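Local atomic coordinates of glycerol dehydratase (Clostridium butyricum, PDB entry 1R9D), a protein that probably dehydrates glycerol without vitamin B12, as a lyase related to pyruvate formate lyase that is thought to work through a glycyl radical. Residues R67-I72 and K239-E244; K224-I229 and E244-C249; A454-L459 and E496-H501. All coordinates share one frame; numbering follows the deposited sequence.

Contact 1 of 3, residues R67-I72 and K239-E244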
loop_
_atom_site.group_PDB
_atom_site.type_symbol
_atom_site.label_atom_id
_atom_site.label_comp_id
_atom_site.label_asym_id
_atom_site.label_seq_id
_atom_site.Cartn_x
_atom_site.Cartn_y
_atom_site.Cartn_z
ATOM N N ARG A 67 -19.362 -11.017 -35.275
ATOM C CA ARG A 67 -19.112 -10.743 -36.683
ATOM C C ARG A 67 -19.733 -11.812 -37.570
ATOM O O ARG A 67 -19.935 -12.948 -37.144
ATOM C CB ARG A 67 -17.605 -10.636 -36.934
ATOM C CG ARG A 67 -16.891 -9.673 -35.978
ATOM C CD ARG A 67 -15.442 -9.439 -36.384
ATOM N NE ARG A 67 -14.645 -8.831 -35.319
ATOM C CZ ARG A 67 -14.859 -7.623 -34.798
ATOM N NH1 ARG A 67 -15.853 -6.865 -35.238
ATOM N NH2 ARG A 67 -14.075 -7.173 -33.827
ATOM N N ASP A 68 -20.042 -11.443 -38.807
ATOM C CA ASP A 68 -20.666 -12.375 -39.740
ATOM C C ASP A 68 -19.888 -13.674 -39.946
ATOM O O ASP A 68 -18.669 -13.665 -40.104
ATOM C CB ASP A 68 -20.881 -11.693 -41.095
ATOM C CG ASP A 68 -21.591 -10.356 -40.971
ATOM O OD1 ASP A 68 -22.639 -10.294 -40.289
ATOM O OD2 ASP A 68 -21.102 -9.364 -41.558
ATOM N N GLN A 69 -20.615 -14.788 -39.932
ATOM C CA GLN A 69 -20.055 -16.122 -40.146
ATOM C C GLN A 69 -19.140 -16.689 -39.055
ATOM O O GLN A 69 -18.530 -17.738 -39.246
ATOM C CB GLN A 69 -19.322 -16.166 -41.492
ATOM C CG GLN A 69 -20.201 -15.851 -42.701
ATOM C CD GLN A 69 -21.472 -16.690 -42.735
ATOM O OE1 GLN A 69 -21.427 -17.917 -42.606
ATOM N NE2 GLN A 69 -22.613 -16.029 -42.916
ATOM N N GLU A 70 -19.047 -16.013 -37.915
ATOM C CA GLU A 70 -18.199 -16.504 -36.829
ATOM C C GLU A 70 -18.763 -17.748 -36.144
ATOM O O GLU A 70 -19.977 -17.873 -35.963
ATOM C CB GLU A 70 -17.992 -15.412 -35.770
ATOM C CG GLU A 70 -16.874 -14.423 -36.075
ATOM C CD GLU A 70 -16.610 -13.461 -34.923
ATOM O OE1 GLU A 70 -15.491 -12.906 -34.858
ATOM O OE2 GLU A 70 -17.521 -13.250 -34.089
ATOM N N LEU A 71 -17.876 -18.669 -35.772
ATOM C CA LEU A 71 -18.266 -19.878 -35.055
ATOM C C LEU A 71 -17.832 -19.682 -33.600
ATOM O O LEU A 71 -18.473 -20.170 -32.669
ATOM C CB LEU A 71 -17.581 -21.118 -35.638
ATOM C CG LEU A 71 -18.073 -21.665 -36.983
ATOM C CD1 LEU A 71 -17.201 -22.836 -37.406
ATOM C CD2 LEU A 71 -19.525 -22.106 -36.865
ATOM N N ILE A 72 -16.732 -18.958 -33.423
ATOM C CA ILE A 72 -16.192 -18.654 -32.099
ATOM C C ILE A 72 -16.427 -17.162 -31.898
ATOM O O ILE A 72 -15.939 -16.344 -32.675
ATOM C CB ILE A 72 -14.671 -18.952 -32.031
ATOM C CG1 ILE A 72 -14.424 -20.456 -32.197
ATOM C CG2 ILE A 72 -14.091 -18.434 -30.710
ATOM C CD1 ILE A 72 -14.959 -21.312 -31.055
ATOM N N LYS A 239 -28.681 -19.855 -39.148
ATOM C CA LYS A 239 -29.582 -19.722 -38.013
ATOM C C LYS A 239 -29.280 -20.827 -37.004
ATOM O O LYS A 239 -29.257 -20.588 -35.795
ATOM C CB LYS A 239 -31.040 -19.813 -38.482
ATOM C CG LYS A 239 -32.057 -19.479 -37.410
ATOM C CD LYS A 239 -33.471 -19.475 -37.981
ATOM C CE LYS A 239 -34.476 -19.019 -36.939
ATOM N NZ LYS A 239 -35.862 -19.010 -37.475
ATOM N N ALA A 240 -29.032 -22.034 -37.506
ATOM C CA ALA A 240 -28.721 -23.169 -36.646
ATOM C C ALA A 240 -27.372 -22.958 -35.958
ATOM O O ALA A 240 -27.183 -23.351 -34.806
ATOM C CB ALA A 240 -28.694 -24.454 -37.460
ATOM N N GLU A 241 -26.439 -22.338 -36.674
ATOM C CA GLU A 241 -25.109 -22.060 -36.129
ATOM C C GLU A 241 -25.218 -21.091 -34.955
ATOM O O GLU A 241 -24.658 -21.330 -33.887
ATOM C CB GLU A 241 -24.205 -21.457 -37.211
ATOM C CG GLU A 241 -23.610 -22.478 -38.177
ATOM C CD GLU A 241 -22.927 -21.839 -39.378
ATOM O OE1 GLU A 241 -22.523 -20.658 -39.296
ATOM O OE2 GLU A 241 -22.781 -22.530 -40.410
ATOM N N LEU A 242 -25.943 -19.995 -35.161
ATOM C CA LEU A 242 -26.122 -18.988 -34.122
ATOM C C LEU A 242 -26.831 -19.546 -32.893
ATOM O O LEU A 242 -26.549 -19.132 -31.768
ATOM C CB LEU A 242 -26.893 -17.795 -34.682
ATOM C CG LEU A 242 -26.083 -16.967 -35.680
ATOM C CD1 LEU A 242 -26.999 -16.075 -36.495
ATOM C CD2 LEU A 242 -25.052 -16.147 -34.921
ATOM N N ASN A 243 -27.755 -20.482 -33.103
ATOM C CA ASN A 243 -28.465 -21.088 -31.984
ATOM C C ASN A 243 -27.540 -22.017 -31.214
ATOM O O ASN A 243 -27.682 -22.187 -30.004
ATOM C CB ASN A 243 -29.691 -21.871 -32.463
ATOM C CG ASN A 243 -30.908 -20.988 -32.636
ATOM O OD1 ASN A 243 -31.225 -20.175 -31.765
ATOM N ND2 ASN A 243 -31.604 -21.147 -33.756
ATOM N N GLU A 244 -26.595 -22.625 -31.923
ATOM C CA GLU A 244 -25.653 -23.525 -31.276
ATOM C C GLU A 244 -24.661 -22.703 -30.456
ATOM O O GLU A 244 -24.216 -23.130 -29.392
ATOM C CB GLU A 244 -24.911 -24.372 -32.314
ATOM C CG GLU A 244 -23.899 -25.331 -31.700
ATOM C CD GLU A 244 -24.540 -26.378 -30.804
ATOM O OE1 GLU A 244 -25.695 -26.178 -30.366
ATOM O OE2 GLU A 244 -23.883 -27.404 -30.525
HETATM O O HOH W 1 -22.982 -20.663 -42.599
#
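Leu71 overlaps the carboxylate end of Glu241, its methyl CD2 lying 4.1 Å from Glu241 OE1 where the two side chains run obliquely past one another. Residues 67-72 are a loop and 239-244 belong to helix 236-252; the backbones stay well apart, the nearest CA atoms being those of Leu71 and Glu241 at 7.3 Å, so side chains and one water make the contact. Glu241 points from the helix toward the loop and continues as an extended chain beyond CG (chi2 170°), which carries the carboxylate across to the loop. There a water molecule joins the segments, giving one hydrogen to Glu241 OE2 at 2.9 Å and the other to Gln69 OE1 at 3.2 Å. Gln69 stands in the third position of a type II turn from Arg67 to Glu70, a place that calls for a positive phi, here 69°. The turn is closed by Glu70 N to Arg67 O and reinforced by Arg67 N, which reaches Glu70 OE2 at 3.1 Å from above the carboxylate plane. Beyond the two segments, Glu241 OE1 pairs with Arg238 and OE2 with Arg12 of helix 11-22. Leu71 is buried, and its side chain also packs on Phe306 and Cys313 of helix 304-317. A glutamate suits the helix position because its charge pairs with two arginines that in turn hydrogen-bond loop carbonyls, Arg238 that of Glu70 and Arg12 that of Gln69, while the water links it to Gln69; the two positive charges would be expected to keep the carboxylate ionised.

Contact 2 of 3, residues K224-I229 and E244-C249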
loop_
_atom_site.group_PDB
_atom_site.type_symbol
_atom_site.label_atom_id
_atom_site.label_comp_id
_atom_site.label_asym_id
_atom_site.label_seq_id
_atom_site.Cartn_x
_atom_site.Cartn_y
_atom_site.Cartn_z
ATOM N N LYS A 224 -27.073 -14.339 -25.244
ATOM C CA LYS A 224 -28.296 -13.608 -25.550
ATOM C C LYS A 224 -28.190 -12.933 -26.914
ATOM O O LYS A 224 -29.151 -12.909 -27.685
ATOM C CB LYS A 224 -28.565 -12.547 -24.479
ATOM C CG LYS A 224 -29.790 -11.698 -24.762
ATOM C CD LYS A 224 -29.854 -10.480 -23.862
ATOM C CE LYS A 224 -30.992 -9.557 -24.285
ATOM N NZ LYS A 224 -30.973 -8.261 -23.551
ATOM N N LYS A 225 -27.017 -12.378 -27.204
ATOM C CA LYS A 225 -26.775 -11.709 -28.478
ATOM C C LYS A 225 -26.966 -12.695 -29.628
ATOM O O LYS A 225 -27.573 -12.366 -30.648
ATOM C CB LYS A 225 -25.350 -11.163 -28.514
ATOM C CG LYS A 225 -25.040 -10.280 -29.708
ATOM C CD LYS A 225 -25.648 -8.904 -29.536
ATOM C CE LYS A 225 -25.165 -7.949 -30.611
ATOM N NZ LYS A 225 -25.634 -6.559 -30.358
ATOM N N ALA A 226 -26.441 -13.904 -29.453
ATOM C CA ALA A 226 -26.538 -14.951 -30.467
ATOM C C ALA A 226 -27.987 -15.266 -30.846
ATOM O O ALA A 226 -28.346 -15.219 -32.024
ATOM C CB ALA A 226 -25.838 -16.217 -29.978
ATOM N N LYS A 227 -28.808 -15.599 -29.850
ATOM C CA LYS A 227 -30.222 -15.913 -30.083
ATOM C C LYS A 227 -30.917 -14.760 -30.797
ATOM O O LYS A 227 -31.712 -14.965 -31.713
ATOM C CB LYS A 227 -30.935 -16.177 -28.755
ATOM C CG LYS A 227 -30.759 -17.581 -28.204
ATOM C CD LYS A 227 -31.499 -18.607 -29.055
ATOM C CE LYS A 227 -31.403 -20.000 -28.446
ATOM N NZ LYS A 227 -32.086 -21.038 -29.268
ATOM N N GLU A 228 -30.609 -13.548 -30.354
ATOM C CA GLU A 228 -31.168 -12.327 -30.914
ATOM C C GLU A 228 -30.881 -12.218 -32.413
ATOM O O GLU A 228 -31.747 -11.817 -33.197
ATOM C CB GLU A 228 -30.578 -11.136 -30.155
ATOM C CG GLU A 228 -30.840 -9.767 -30.745
ATOM C CD GLU A 228 -30.200 -8.664 -29.913
ATOM O OE1 GLU A 228 -30.157 -7.504 -30.380
ATOM O OE2 GLU A 228 -29.742 -8.962 -28.786
ATOM N N ILE A 229 -29.663 -12.574 -32.807
ATOM C CA ILE A 229 -29.273 -12.524 -34.210
ATOM C C ILE A 229 -29.913 -13.688 -34.966
ATOM O O ILE A 229 -30.386 -13.521 -36.092
ATOM C CB ILE A 229 -27.733 -12.605 -34.364
ATOM C CG1 ILE A 229 -27.083 -11.362 -33.750
ATOM C CG2 ILE A 229 -27.359 -12.715 -35.832
ATOM C CD1 ILE A 229 -25.558 -11.378 -33.789
ATOM N N GLU A 244 -26.595 -22.625 -31.923
ATOM C CA GLU A 244 -25.653 -23.525 -31.276
ATOM C C GLU A 244 -24.661 -22.703 -30.456
ATOM O O GLU A 244 -24.216 -23.130 -29.392
ATOM C CB GLU A 244 -24.911 -24.372 -32.314
ATOM C CG GLU A 244 -23.899 -25.331 -31.700
ATOM C CD GLU A 244 -24.540 -26.378 -30.804
ATOM O OE1 GLU A 244 -25.695 -26.178 -30.366
ATOM O OE2 GLU A 244 -23.883 -27.404 -30.525
ATOM N N ILE A 245 -24.324 -21.519 -30.958
ATOM C CA ILE A 245 -23.408 -20.623 -30.262
ATOM C C ILE A 245 -24.074 -20.173 -28.966
ATOM O O ILE A 245 -23.455 -20.164 -27.903
ATOM C CB ILE A 245 -23.078 -19.380 -31.129
ATOM C CG1 ILE A 245 -22.237 -19.802 -32.337
ATOM C CG2 ILE A 245 -22.346 -18.336 -30.303
ATOM C CD1 ILE A 245 -21.970 -18.680 -33.318
ATOM N N ALA A 246 -25.348 -19.804 -29.057
ATOM C CA ALA A 246 -26.083 -19.368 -27.879
ATOM C C ALA A 246 -26.093 -20.478 -26.836
ATOM O O ALA A 246 -25.974 -20.217 -25.638
ATOM C CB ALA A 246 -27.508 -18.991 -28.259
ATOM N N LYS A 247 -26.226 -21.717 -27.299
ATOM C CA LYS A 247 -26.259 -22.873 -26.408
ATOM C C LYS A 247 -24.918 -23.101 -25.716
ATOM O O LYS A 247 -24.859 -23.326 -24.505
ATOM C CB LYS A 247 -26.638 -24.135 -27.185
ATOM C CG LYS A 247 -26.621 -25.395 -26.333
ATOM C CD LYS A 247 -26.996 -26.633 -27.132
ATOM C CE LYS A 247 -26.996 -27.868 -26.241
ATOM N NZ LYS A 247 -27.456 -29.085 -26.969
ATOM N N ILE A 248 -23.844 -23.051 -26.494
ATOM C CA ILE A 248 -22.509 -23.261 -25.951
ATOM C C ILE A 248 -22.112 -22.164 -24.972
ATOM O O ILE A 248 -21.577 -22.451 -23.901
ATOM C CB ILE A 248 -21.466 -23.358 -27.086
ATOM C CG1 ILE A 248 -21.720 -24.631 -27.893
ATOM C CG2 ILE A 248 -20.058 -23.377 -26.512
ATOM C CD1 ILE A 248 -20.807 -24.802 -29.069
ATOM N N CYS A 249 -22.375 -20.912 -25.332
ATOM C CA CYS A 249 -22.036 -19.796 -24.455
ATOM C C CYS A 249 -22.797 -19.894 -23.132
ATOM O O CYS A 249 -22.253 -19.588 -22.071
ATOM C CB CYS A 249 -22.346 -18.459 -25.136
ATOM S SG CYS A 249 -21.213 -18.007 -26.476
#
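Ala226 and Ala246 meet methyl to methyl, their CB atoms 3.7 Å apart, and each points toward the opposing helix. Beside this pair Lys227 lays its aliphatic chain along Ala246, with CG 3.5 Å from Ala246 CB and CE 4.0 Å from that same methyl. The bend at chi2 (-70°) turns the chain so that CD and CE stay against the alanine. Ile245 adds its branch methyl, CG2 lying 4.1 Å from Ala226 CB. With alanine on both sides the backbones can come close: the two CA atoms of the alanine pair are 5.1 Å apart and the axes of the short segments approach to 7.8 Å. The segments run antiparallel at 164°, as the two arms of a helical hairpin, helix 197-230 followed after a short connection by helix 236-252. Lysine serves well at the exposed margin, since its methylene chain covers the alanine while its NZ bonds to Asn243 OD1, one turn before Ala246 on the facing helix. Further out, Ile245 packs on Tyr261 of helix 260-277 and on Val73 of a loop, and Cys249 reaches Val219 and Ala223, farther back along helix 197-230.

Contact 3 of 3, residues A454-L459 and E496-H501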
loop_
_atom_site.group_PDB
_atom_site.type_symbol
_atom_site.label_atom_id
_atom_site.label_comp_id
_atom_site.label_asym_id
_atom_site.label_seq_id
_atom_site.Cartn_x
_atom_site.Cartn_y
_atom_site.Cartn_z
ATOM N N ALA A 454 25.606 -1.876 -27.636
ATOM C CA ALA A 454 26.511 -1.084 -28.470
ATOM C C ALA A 454 26.854 0.267 -27.840
ATOM O O ALA A 454 27.970 0.768 -27.992
ATOM C CB ALA A 454 25.900 -0.882 -29.857
ATOM N N ARG A 455 25.896 0.861 -27.136
ATOM C CA ARG A 455 26.129 2.145 -26.485
ATOM C C ARG A 455 27.175 2.019 -25.390
ATOM O O ARG A 455 27.893 2.972 -25.104
ATOM C CB ARG A 455 24.822 2.683 -25.899
ATOM C CG ARG A 455 23.862 3.208 -26.954
ATOM C CD ARG A 455 24.246 4.622 -27.365
ATOM N NE ARG A 455 23.938 5.566 -26.295
ATOM C CZ ARG A 455 24.455 6.785 -26.191
ATOM N NH1 ARG A 455 25.315 7.223 -27.097
ATOM N NH2 ARG A 455 24.110 7.568 -25.176
ATOM N N ILE A 456 27.258 0.845 -24.766
ATOM C CA ILE A 456 28.240 0.633 -23.708
ATOM C C ILE A 456 29.649 0.659 -24.316
ATOM O O ILE A 456 30.597 1.138 -23.690
ATOM C CB ILE A 456 27.991 -0.714 -22.971
ATOM C CG1 ILE A 456 26.608 -0.693 -22.308
ATOM C CG2 ILE A 456 29.066 -0.947 -21.912
ATOM C CD1 ILE A 456 26.411 0.434 -21.290
ATOM N N VAL A 457 29.788 0.152 -25.538
ATOM C CA VAL A 457 31.094 0.171 -26.196
ATOM C C VAL A 457 31.456 1.625 -26.500
ATOM O O VAL A 457 32.586 2.048 -26.283
ATOM C CB VAL A 457 31.085 -0.631 -27.516
ATOM C CG1 VAL A 457 32.396 -0.412 -28.264
ATOM C CG2 VAL A 457 30.897 -2.117 -27.227
ATOM N N GLU A 458 30.481 2.387 -26.990
ATOM C CA GLU A 458 30.693 3.797 -27.317
ATOM C C GLU A 458 31.100 4.582 -26.070
ATOM O O GLU A 458 32.008 5.417 -26.114
ATOM C CB GLU A 458 29.413 4.389 -27.927
ATOM C CG GLU A 458 29.523 5.848 -28.345
ATOM C CD GLU A 458 28.275 6.363 -29.057
ATOM O OE1 GLU A 458 28.299 7.522 -29.526
ATOM O OE2 GLU A 458 27.271 5.619 -29.149
ATOM N N LEU A 459 30.431 4.311 -24.954
ATOM C CA LEU A 459 30.737 4.998 -23.705
ATOM C C LEU A 459 32.066 4.555 -23.104
ATOM O O LEU A 459 32.665 5.288 -22.320
ATOM C CB LEU A 459 29.606 4.789 -22.693
ATOM C CG LEU A 459 28.310 5.534 -23.024
ATOM C CD1 LEU A 459 27.223 5.117 -22.043
ATOM C CD2 LEU A 459 28.544 7.044 -22.962
ATOM N N GLU A 496 28.111 -2.146 -15.617
ATOM C CA GLU A 496 27.656 -2.214 -14.234
ATOM C C GLU A 496 26.763 -1.053 -13.819
ATOM O O GLU A 496 25.721 -1.252 -13.186
ATOM C CB GLU A 496 28.867 -2.284 -13.302
ATOM C CG GLU A 496 28.536 -2.191 -11.823
ATOM C CD GLU A 496 29.780 -2.258 -10.958
ATOM O OE1 GLU A 496 30.724 -1.468 -11.207
ATOM O OE2 GLU A 496 29.818 -3.096 -10.031
ATOM N N TYR A 497 27.170 0.160 -14.178
ATOM C CA TYR A 497 26.419 1.353 -13.819
ATOM C C TYR A 497 25.026 1.403 -14.438
ATOM O O TYR A 497 24.036 1.614 -13.740
ATOM C CB TYR A 497 27.191 2.607 -14.234
ATOM C CG TYR A 497 26.498 3.899 -13.849
ATOM C CD1 TYR A 497 26.553 4.372 -12.540
ATOM C CD2 TYR A 497 25.758 4.627 -14.782
ATOM C CE1 TYR A 497 25.889 5.536 -12.162
ATOM C CE2 TYR A 497 25.083 5.799 -14.412
ATOM C CZ TYR A 497 25.156 6.242 -13.098
ATOM O OH TYR A 497 24.490 7.385 -12.709
ATOM N N PHE A 498 24.945 1.209 -15.748
ATOM C CA PHE A 498 23.649 1.274 -16.409
ATOM C C PHE A 498 22.735 0.082 -16.152
ATOM O O PHE A 498 21.516 0.244 -16.114
ATOM C CB PHE A 498 23.848 1.518 -17.906
ATOM C CG PHE A 498 24.358 2.896 -18.214
ATOM C CD1 PHE A 498 23.513 3.999 -18.125
ATOM C CD2 PHE A 498 25.699 3.105 -18.518
ATOM C CE1 PHE A 498 23.995 5.296 -18.330
ATOM C CE2 PHE A 498 26.193 4.401 -18.724
ATOM C CZ PHE A 498 25.339 5.495 -18.629
ATOM N N VAL A 499 23.300 -1.107 -15.962
ATOM C CA VAL A 499 22.456 -2.260 -15.677
ATOM C C VAL A 499 21.839 -2.051 -14.293
ATOM O O VAL A 499 20.679 -2.377 -14.066
ATOM C CB VAL A 499 23.250 -3.587 -15.695
ATOM C CG1 VAL A 499 22.373 -4.725 -15.188
ATOM C CG2 VAL A 499 23.702 -3.895 -17.116
ATOM N N LYS A 500 22.614 -1.483 -13.373
ATOM C CA LYS A 500 22.114 -1.228 -12.029
ATOM C C LYS A 500 20.873 -0.333 -12.073
ATOM O O LYS A 500 19.855 -0.634 -11.448
ATOM C CB LYS A 500 23.185 -0.550 -11.169
ATOM C CG LYS A 500 22.760 -0.364 -9.719
ATOM C CD LYS A 500 23.231 0.959 -9.138
ATOM C CE LYS A 500 24.742 1.085 -9.137
ATOM N NZ LYS A 500 25.170 2.382 -8.532
ATOM N N HIS A 501 20.947 0.765 -12.815
ATOM C CA HIS A 501 19.803 1.669 -12.884
ATOM C C HIS A 501 18.615 1.132 -13.670
ATOM O O HIS A 501 17.471 1.482 -13.381
ATOM C CB HIS A 501 20.258 3.035 -13.399
ATOM C CG HIS A 501 21.064 3.795 -12.392
ATOM N ND1 HIS A 501 20.516 4.285 -11.225
ATOM C CD2 HIS A 501 22.390 4.063 -12.325
ATOM C CE1 HIS A 501 21.470 4.819 -10.482
ATOM N NE2 HIS A 501 22.617 4.697 -11.127
#
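This is a buried, wholly apolar helix-to-helix contact in which the short helix 453-461, directly after strand 449-452, meets the long helix 484-516 through one aromatic ring and two aliphatic side chains. Phe498 points toward the short helix, and its ring is met obliquely by both aliphatic methyls, at CD2, CE2 and CZ. Leu459 CD1 lies 3.5 Å from Phe498 CE2 and 3.9 Å from Phe498 CZ, with the leucine side chain nearly perpendicular to that of the phenylalanine. Ile456, one turn earlier, presents CD1 at 3.9 Å from Phe498 CD2, and these two side chains run alongside each other, pointing opposite ways. The reach of Ile456 comes from its torsions: CG1 lies beside the backbone N (chi1 -62°), and the turn at chi2 then swings CD1 toward the ring. A large flat ring suits this place because the backbones are widely separated, 8.6 Å between the CA atoms of Ile456 and Phe498, and the ring spans much of that distance. One face of the Phe498 ring is covered from its own helix, by Tyr497 CD2 at 3.8 Å above the plane and over the centre. Around this cluster, Phe451 of strand 449-452 touches Ile456 and Phe498, while Tyr491 and Met495 pack on Ile456; Val499 touches Phe451 as well as Tyr620 and Val624 of helix 607-624, so that strand and helix both adjoin the long helix here.

In the fold
Contacts 1 and 2 are neighbours, their centres 8 Å apart, and both use helix 236-252; one ties that helix to a loop, the other to its hairpin partner. Packing of Leu242 on Ile229 joins them. Both lie toward the periphery, about 32 and 34 Å from the chain's centre to their own, against 24 Å for contact 3, which is on the opposite side, its centre about 55 Å from that of contact 1. The three touching residues of contact 3 are all buried and apolar. Contact 2 is also mostly buried but has a lysine at its margin, whereas contact 1, partly buried, sets a leucine beside charge and water. All three lie within the pyruvate formate lyase-like region.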